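Catabolite control protein A (Lactococcus lactis, PDB 2O20) probably acts as a global transcriptional regulator of carbon catabolite repression and activation, as a DNA-binding member of the LacI family. Local coordinates at residues Thr74-Ala79 with Asn276-Gln281; Arg142-Leu147 with Lys307-Glu312. The protein carries 1 engineered substitution. All blocks are in the same frame, centred on the assembly; numbering follows the deposited sequence.

Overall arrangement
The two contacts lie at different levels of a LacI-family effector domain, whose periplasmic-binding-protein fold has two parallel-sheet lobes. Contact 1 brings the start of helix 76-91, in the lobe with the six-stranded sheet, against the 276-281 loop that follows strand 270-272 of the four-stranded sheet, and so bridges the lobes. Contact 2 stays within the six-stranded lobe, packing strand 145-148 against the end of helix 294-309. Their centres are 27 Å apart and their nearest atoms about 9 Å apart, without touching. Helix 294-309 relates them: Leu294 at its start touches contact 1, while its last turn forms contact 2.

Contact 1: Thr74-Ala79 with Asn276-Gln281; sequences TSTYFA and NSPITQ
Thr76 meets Ser277, Pro278 and Ile279 at the start of helix 76-91, and its OG1 takes the one direct hydrogen bond, a weak one. That oxygen stands between its own backbone N and carbonyl carbon (chi1 60°), turned to the opposite loop, where Ile279 N donates to it at 3.3 Å with an N-H...O angle of 153°. A water adds a second polar link: it accepts from Tyr77 N at 3.2 Å and donates to Ser277 OG at 2.8 Å. Ser277 OG is also hydrogen-bonded to Asp248 on helix 248-260, so two partners grip this hydroxyl. On the helix side, Ser75 is the N-cap: its OG accepts from Phe78 N (3.2 Å, 171°), which fixes the first turn that presents Thr76.

Van der Waals contacts surround these bonds. Pro278 lays its ring against Thr76, with CD packed 3.6 Å from the carbonyl oxygen Thr76 O and CB 3.9 Å from Thr76 CB. An alanine in place of Pro278 would probably open a gap beside Thr76 CB and O, where CG and CD now pack. Ile279 CG2 lies 3.8 Å from Thr76 CG2, the two side chains meeting at a slant, and Ser277 CB reaches Tyr77 CA at 3.8 Å.

The Tyr77 ring sets its CD2 over the centre of the Phe78 ring, and its side chain also touches Leu294 of helix 294-309. Ile279 touches Thr249 on helix 248-260, and the second subunit closes in through its own Thr74 and Thr76, which pack on Thr76 and Ile279. At this subunit interface the contact bridges the two lobes of the periplasmic-binding-protein fold, joining the N-terminus of helix 76-91 in the six-stranded lobe to the loop after strand 270-272.

Contact 2: Arg142-Leu147 with Lys307-Glu312; sequences RTPVVL and KLMLKE
Leu308 and Pro144 form the closest apolar pair, their CB atoms 3.9 Å apart, and their CA atoms lie 6.1 Å apart. In Leu308, chi1 of -61° sets CG beside the backbone N, anti to the carbonyl carbon; chi2 of -178° then sets CD1, which lies 4.2 Å from Val146 CG2 and at the same distance from Val145 O. Met309 contributes through its CG methylene, 4.3 Å from Pro144 CB. The contact is therefore one of van der Waals packing, with 160 Å² buried over both sides.

In the next shell, a Schellman motif holds the helix end: Glu312 N bonds to Lys307 O at 2.9 Å and Lys311 N to Leu308 O at 3.0 Å, with positive phi at Lys311. This ends the helix at the turn that carries Leu308 and Met309. On the strand side, backbone hydrogen bonds tie Pro144 and Val146 to Ile123, and Val146 also to Tyr125.

One and two turns earlier in the helix, Leu305 touches both Pro144 and Val146, and Ala301 touches Val146. This is helix-on-sheet packing within one lobe of the periplasmic-binding-protein fold: helix 294-309 lies against strand 145-148, between strands 122-125 and 159-161 of the parallel six-stranded sheet.

Contact 1: Thr74-Ala79 with Asn276-Gln281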
ATOM      1  N   THR D  74       2.558  -3.727   3.853  1.00 18.57           N
ATOM      2  CA  THR D  74       2.195  -3.631   2.431  1.00 18.26           C
ATOM      3  C   THR D  74       0.708  -3.871   2.109  1.00 18.07           C
ATOM      4  O   THR D  74       0.312  -3.782   0.952  1.00 18.20           O
ATOM      5  CB  THR D  74       3.024  -4.616   1.571  1.00 18.49           C
ATOM      6  OG1 THR D  74       2.717  -5.945   1.988  1.00 18.90           O
ATOM      7  CG2 THR D  74       4.507  -4.344   1.706  1.00 17.53           C
ATOM      8  N   SER D  75      -0.120  -4.145   3.101  1.00 19.29           N
ATOM      9  CA  SER D  75      -1.595  -4.003   2.923  1.00 19.46           C
ATOM     10  C   SER D  75      -2.004  -2.564   3.161  1.00 18.95           C
ATOM     11  O   SER D  75      -1.865  -2.070   4.293  1.00 19.50           O
ATOM     12  CB  SER D  75      -2.390  -4.864   3.920  1.00 20.68           C
ATOM     13  OG  SER D  75      -3.784  -4.473   3.946  1.00 19.94           O
ATOM     14  N   THR D  76      -2.547  -1.887   2.136  1.00 17.85           N
ATOM     15  CA  THR D  76      -2.942  -0.501   2.334  1.00 18.07           C
ATOM     16  C   THR D  76      -4.149  -0.398   3.268  1.00 18.82           C
ATOM     17  O   THR D  76      -4.353   0.653   3.848  1.00 18.62           O
ATOM     18  CB  THR D  76      -3.248   0.270   1.028  1.00 18.25           C
ATOM     19  OG1 THR D  76      -4.318  -0.348   0.309  1.00 16.10           O
ATOM     20  CG2 THR D  76      -2.031   0.376   0.166  1.00 17.12           C
ATOM     21  N   TYR D  77      -4.952  -1.465   3.358  1.00 19.22           N
ATOM     22  CA  TYR D  77      -6.046  -1.599   4.335  1.00 20.61           C
ATOM     23  C   TYR D  77      -5.524  -1.459   5.776  1.00 20.53           C
ATOM     24  O   TYR D  77      -5.982  -0.582   6.526  1.00 20.24           O
ATOM     25  CB  TYR D  77      -6.762  -2.955   4.133  1.00 22.23           C
ATOM     26  CG  TYR D  77      -7.808  -3.275   5.159  1.00 22.37           C
ATOM     27  CD1 TYR D  77      -9.095  -2.853   4.997  1.00 25.19           C
ATOM     28  CD2 TYR D  77      -7.488  -3.988   6.318  1.00 26.98           C
ATOM     29  CE1 TYR D  77     -10.086  -3.121   5.956  1.00 24.69           C
ATOM     30  CE2 TYR D  77      -8.469  -4.267   7.291  1.00 28.01           C
ATOM     31  CZ  TYR D  77      -9.757  -3.820   7.096  1.00 26.38           C
ATOM     32  OH  TYR D  77     -10.718  -4.075   8.033  1.00 27.00           O
ATOM     33  N   PHE D  78      -4.547  -2.295   6.151  1.00 19.77           N
ATOM     34  CA  PHE D  78      -3.962  -2.225   7.493  1.00 20.16           C
ATOM     35  C   PHE D  78      -3.118  -0.957   7.703  1.00 19.44           C
ATOM     36  O   PHE D  78      -3.176  -0.340   8.771  1.00 19.91           O
ATOM     37  CB  PHE D  78      -3.152  -3.487   7.817  1.00 20.28           C
ATOM     38  CG  PHE D  78      -3.985  -4.725   7.893  1.00 20.99           C
ATOM     39  CD1 PHE D  78      -4.969  -4.846   8.860  1.00 24.22           C
ATOM     40  CD2 PHE D  78      -3.772  -5.772   7.014  1.00 23.70           C
ATOM     41  CE1 PHE D  78      -5.744  -5.992   8.952  1.00 25.02           C
ATOM     42  CE2 PHE D  78      -4.551  -6.924   7.080  1.00 24.59           C
ATOM     43  CZ  PHE D  78      -5.553  -7.016   8.056  1.00 24.60           C
ATOM     44  N   ALA D  79      -2.387  -0.537   6.680  1.00 19.09           N
ATOM     45  CA  ALA D  79      -1.614   0.726   6.765  1.00 18.79           C
ATOM     46  C   ALA D  79      -2.501   1.968   7.024  1.00 18.86           C
ATOM     47  O   ALA D  79      -2.120   2.869   7.786  1.00 18.23           O
ATOM     48  CB  ALA D  79      -0.748   0.912   5.524  1.00 18.86           C
ATOM     49  N   ASN D 276     -12.780  -0.366   0.267  1.00 19.52           N
ATOM     50  CA  ASN D 276     -12.321   0.835  -0.420  1.00 19.45           C
ATOM     51  C   ASN D 276     -11.001   1.373   0.148  1.00 18.53           C
ATOM     52  O   ASN D 276     -10.852   2.584   0.354  1.00 18.30           O
ATOM     53  CB  ASN D 276     -13.382   1.937  -0.331  1.00 20.02           C
ATOM     54  CG  ASN D 276     -13.217   2.979  -1.382  1.00 21.75           C
ATOM     55  OD1 ASN D 276     -12.867   2.662  -2.516  1.00 25.73           O
ATOM     56  ND2 ASN D 276     -13.444   4.234  -1.019  1.00 22.68           N
ATOM     57  N   SER D 277     -10.082   0.472   0.489  1.00 19.06           N
ATOM     58  CA  SER D 277      -8.728   0.838   0.884  1.00 18.99           C
ATOM     59  C   SER D 277      -8.013   1.627  -0.228  1.00 19.06           C
ATOM     60  O   SER D 277      -8.480   1.640  -1.384  1.00 19.12           O
ATOM     61  CB  SER D 277      -7.935  -0.431   1.274  1.00 20.25           C
ATOM     62  OG  SER D 277      -7.704  -1.288   0.170  1.00 20.03           O
ATOM     63  N   PRO D 278      -6.885   2.281   0.108  1.00 18.39           N
ATOM     64  CA  PRO D 278      -6.200   3.102  -0.888  1.00 18.84           C
ATOM     65  C   PRO D 278      -5.893   2.495  -2.260  1.00 18.89           C
ATOM     66  O   PRO D 278      -6.031   3.210  -3.251  1.00 18.14           O
ATOM     67  CB  PRO D 278      -4.945   3.595  -0.150  1.00 18.73           C
ATOM     68  CG  PRO D 278      -5.357   3.583   1.300  1.00 19.92           C
ATOM     69  CD  PRO D 278      -6.280   2.429   1.451  1.00 17.29           C
ATOM     70  N   ILE D 279      -5.583   1.201  -2.351  1.00 18.93           N
ATOM     71  CA  ILE D 279      -5.330   0.608  -3.680  1.00 19.00           C
ATOM     72  C   ILE D 279      -6.502   0.657  -4.664  1.00 19.94           C
ATOM     73  O   ILE D 279      -6.270   0.624  -5.879  1.00 20.59           O
ATOM     74  CB  ILE D 279      -4.837  -0.871  -3.618  1.00 19.13           C
ATOM     75  CG1 ILE D 279      -5.796  -1.791  -2.834  1.00 19.36           C
ATOM     76  CG2 ILE D 279      -3.424  -0.903  -3.140  1.00 18.12           C
ATOM     77  CD1 ILE D 279      -5.657  -3.294  -3.202  1.00 19.48           C
ATOM     78  N   THR D 280      -7.735   0.675  -4.141  1.00 20.84           N
ATOM     79  CA  THR D 280      -8.942   0.655  -4.984  1.00 21.91           C
ATOM     80  C   THR D 280      -9.040   1.898  -5.899  1.00 21.88           C
ATOM     81  O   THR D 280      -9.665   1.838  -6.954  1.00 23.00           O
ATOM     82  CB  THR D 280     -10.242   0.514  -4.133  1.00 22.27           C
ATOM     83  OG1 THR D 280     -10.470   1.741  -3.448  1.00 25.06           O
ATOM     84  CG2 THR D 280     -10.102  -0.609  -3.119  1.00 23.38           C
ATOM     85  N   GLN D 281      -8.416   3.014  -5.520  1.00 21.92           N
ATOM     86  CA  GLN D 281      -8.362   4.197  -6.386  1.00 22.75           C
ATOM     87  C   GLN D 281      -7.672   3.932  -7.739  1.00 21.86           C
ATOM     88  O   GLN D 281      -7.968   4.605  -8.730  1.00 20.57           O
ATOM     89  CB  GLN D 281      -7.670   5.384  -5.682  1.00 23.62           C
ATOM     90  CG  GLN D 281      -7.528   6.645  -6.577  1.00 25.81           C
ATOM     91  CD  GLN D 281      -6.918   7.848  -5.870  1.00 26.60           C
ATOM     92  OE1 GLN D 281      -5.974   7.702  -5.100  1.00 31.05           O
ATOM     93  NE2 GLN D 281      -7.447   9.048  -6.147  1.00 30.61           N
TER
HETATM   94  O   HOH W   1      -5.764  -3.231   0.827  1.00 19.17           O

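Contact 2: Arg142-Leu147 with Lys307-Glu312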
ATOM      1  N   ARG D 142      -2.268  -9.894  30.756  1.00 39.90           N
ATOM      2  CA  ARG D 142      -3.081  -8.830  31.385  1.00 38.87           C
ATOM      3  C   ARG D 142      -2.963  -7.415  30.739  1.00 36.91           C
ATOM      4  O   ARG D 142      -3.476  -6.435  31.270  1.00 36.53           O
ATOM      5  CB  ARG D 142      -2.797  -8.750  32.877  1.00 38.82           C
ATOM      6  CG  ARG D 142      -3.379  -9.915  33.661  1.00 41.57           C
ATOM      7  CD  ARG D 142      -3.600  -9.529  35.130  1.00 44.47           C
ATOM      8  NE  ARG D 142      -4.827 -10.116  35.673  1.00 46.78           N
ATOM      9  CZ  ARG D 142      -6.062  -9.727  35.349  1.00 47.21           C
ATOM     10  NH1 ARG D 142      -6.269  -8.758  34.455  1.00 48.00           N
ATOM     11  NH2 ARG D 142      -7.103 -10.330  35.909  1.00 46.71           N
ATOM     12  N   THR D 143      -2.327  -7.331  29.582  1.00 35.47           N
ATOM     13  CA  THR D 143      -2.141  -6.054  28.891  1.00 33.62           C
ATOM     14  C   THR D 143      -3.477  -5.538  28.350  1.00 31.46           C
ATOM     15  O   THR D 143      -4.224  -6.300  27.748  1.00 31.11           O
ATOM     16  CB  THR D 143      -1.224  -6.229  27.664  1.00 34.36           C
ATOM     17  OG1 THR D 143      -0.207  -7.210  27.932  1.00 36.62           O
ATOM     18  CG2 THR D 143      -0.601  -4.907  27.266  1.00 33.33           C
ATOM     19  N   PRO D 144      -3.772  -4.241  28.519  1.00 28.84           N
ATOM     20  CA  PRO D 144      -4.880  -3.682  27.732  1.00 27.24           C
ATOM     21  C   PRO D 144      -4.699  -3.910  26.213  1.00 25.79           C
ATOM     22  O   PRO D 144      -3.606  -3.744  25.682  1.00 23.48           O
ATOM     23  CB  PRO D 144      -4.834  -2.188  28.089  1.00 27.48           C
ATOM     24  CG  PRO D 144      -4.181  -2.142  29.394  1.00 27.54           C
ATOM     25  CD  PRO D 144      -3.177  -3.226  29.403  1.00 28.62           C
ATOM     26  N   VAL D 145      -5.767  -4.362  25.562  1.00 24.11           N
ATOM     27  CA  VAL D 145      -5.749  -4.694  24.129  1.00 23.43           C
ATOM     28  C   VAL D 145      -7.087  -4.301  23.483  1.00 22.02           C
ATOM     29  O   VAL D 145      -8.159  -4.399  24.118  1.00 21.20           O
ATOM     30  CB  VAL D 145      -5.435  -6.217  23.919  1.00 23.50           C
ATOM     31  CG1 VAL D 145      -6.333  -7.060  24.777  1.00 25.56           C
ATOM     32  CG2 VAL D 145      -5.561  -6.639  22.471  1.00 23.44           C
ATOM     33  N   VAL D 146      -7.010  -3.791  22.263  1.00 21.28           N
ATOM     34  CA  VAL D 146      -8.183  -3.506  21.438  1.00 21.14           C
ATOM     35  C   VAL D 146      -7.967  -4.184  20.061  1.00 20.87           C
ATOM     36  O   VAL D 146      -6.887  -4.092  19.490  1.00 21.14           O
ATOM     37  CB  VAL D 146      -8.386  -2.005  21.236  1.00 22.00           C
ATOM     38  CG1 VAL D 146      -9.699  -1.729  20.446  1.00 21.98           C
ATOM     39  CG2 VAL D 146      -8.406  -1.292  22.600  1.00 23.33           C
ATOM     40  N   LEU D 147      -8.999  -4.862  19.565  1.00 21.31           N
ATOM     41  CA  LEU D 147      -8.999  -5.476  18.223  1.00 20.82           C
ATOM     42  C   LEU D 147      -9.603  -4.506  17.208  1.00 21.53           C
ATOM     43  O   LEU D 147     -10.574  -3.809  17.526  1.00 20.83           O
ATOM     44  CB  LEU D 147      -9.804  -6.785  18.246  1.00 20.80           C
ATOM     45  CG  LEU D 147      -9.606  -7.761  19.425  1.00 21.96           C
ATOM     46  CD1 LEU D 147     -10.583  -8.902  19.327  1.00 21.18           C
ATOM     47  CD2 LEU D 147      -8.165  -8.304  19.545  1.00 24.69           C
ATOM     48  N   LYS D 307      -7.856   5.127  27.192  1.00 21.37           N
ATOM     49  CA  LYS D 307      -8.620   5.083  28.444  1.00 21.96           C
ATOM     50  C   LYS D 307      -8.281   3.841  29.270  1.00 22.21           C
ATOM     51  O   LYS D 307      -8.115   3.947  30.478  1.00 22.44           O
ATOM     52  CB  LYS D 307     -10.129   5.128  28.164  1.00 21.40           C
ATOM     53  CG  LYS D 307     -10.611   6.359  27.431  1.00 21.45           C
ATOM     54  CD  LYS D 307     -12.035   6.147  26.930  1.00 24.97           C
ATOM     55  CE  LYS D 307     -12.540   7.321  26.113  1.00 26.03           C
ATOM     56  NZ  LYS D 307     -13.952   7.098  25.705  1.00 26.47           N
ATOM     57  N   LEU D 308      -8.163   2.688  28.607  1.00 22.62           N
ATOM     58  CA  LEU D 308      -7.829   1.441  29.279  1.00 24.06           C
ATOM     59  C   LEU D 308      -6.483   1.547  29.972  1.00 24.25           C
ATOM     60  O   LEU D 308      -6.331   1.122  31.129  1.00 24.86           O
ATOM     61  CB  LEU D 308      -7.861   0.250  28.300  1.00 23.95           C
ATOM     62  CG  LEU D 308      -9.242   0.007  27.640  1.00 25.74           C
ATOM     63  CD1 LEU D 308      -9.208  -1.221  26.735  1.00 25.66           C
ATOM     64  CD2 LEU D 308     -10.361  -0.135  28.685  1.00 28.19           C
ATOM     65  N   MET D 309      -5.512   2.148  29.293  1.00 24.45           N
ATOM     66  CA  MET D 309      -4.165   2.255  29.834  1.00 24.48           C
ATOM     67  C   MET D 309      -4.082   3.221  31.009  1.00 25.42           C
ATOM     68  O   MET D 309      -3.174   3.112  31.803  1.00 24.80           O
ATOM     69  CB  MET D 309      -3.175   2.678  28.746  1.00 24.52           C
ATOM     70  CG  MET D 309      -3.006   1.644  27.634  1.00 24.39           C
ATOM     71  SD  MET D 309      -1.667   2.052  26.484  1.00 23.41           S
ATOM     72  CE  MET D 309      -2.243   3.547  25.653  1.00 26.43           C
ATOM     73  N   LEU D 310      -4.998   4.186  31.070  1.00 26.20           N
ATOM     74  CA  LEU D 310      -5.149   5.070  32.228  1.00 27.56           C
ATOM     75  C   LEU D 310      -6.033   4.486  33.355  1.00 29.32           C
ATOM     76  O   LEU D 310      -6.349   5.187  34.322  1.00 28.99           O
ATOM     77  CB  LEU D 310      -5.719   6.409  31.775  1.00 27.38           C
ATOM     78  CG  LEU D 310      -4.788   7.316  30.976  1.00 27.56           C
ATOM     79  CD1 LEU D 310      -5.631   8.369  30.248  1.00 28.94           C
ATOM     80  CD2 LEU D 310      -3.752   7.951  31.846  1.00 26.99           C
ATOM     81  N   LYS D 311      -6.402   3.212  33.220  1.00 31.46           N
ATOM     82  CA  LYS D 311      -7.240   2.477  34.166  1.00 33.61           C
ATOM     83  C   LYS D 311      -8.656   3.042  34.238  1.00 35.29           C
ATOM     84  O   LYS D 311      -9.356   2.850  35.246  1.00 35.72           O
ATOM     85  CB  LYS D 311      -6.610   2.419  35.568  1.00 33.64           C
ATOM     86  CG  LYS D 311      -5.214   1.819  35.612  1.00 33.97           C
ATOM     87  CD  LYS D 311      -4.815   1.430  37.034  1.00 34.98           C
ATOM     88  CE  LYS D 311      -3.351   1.025  37.111  1.00 36.84           C
ATOM     89  NZ  LYS D 311      -3.034   0.385  38.428  1.00 39.38           N
ATOM     90  N   GLU D 312      -9.079   3.721  33.171  1.00 37.07           N
ATOM     91  CA  GLU D 312     -10.422   4.289  33.099  1.00 38.72           C
ATOM     92  C   GLU D 312     -11.396   3.200  32.666  1.00 39.57           C
ATOM     93  O   GLU D 312     -11.121   2.405  31.749  1.00 40.03           O
ATOM     94  CB  GLU D 312     -10.485   5.492  32.147  1.00 39.01           C
ATOM     95  CG  GLU D 312      -9.285   6.415  32.269  1.00 40.07           C
ATOM     96  CD  GLU D 312      -9.500   7.822  31.725  1.00 40.44           C
ATOM     97  OE1 GLU D 312      -9.589   8.018  30.488  1.00 43.92           O
ATOM     98  OE2 GLU D 312      -9.516   8.751  32.556  1.00 43.34           O
TER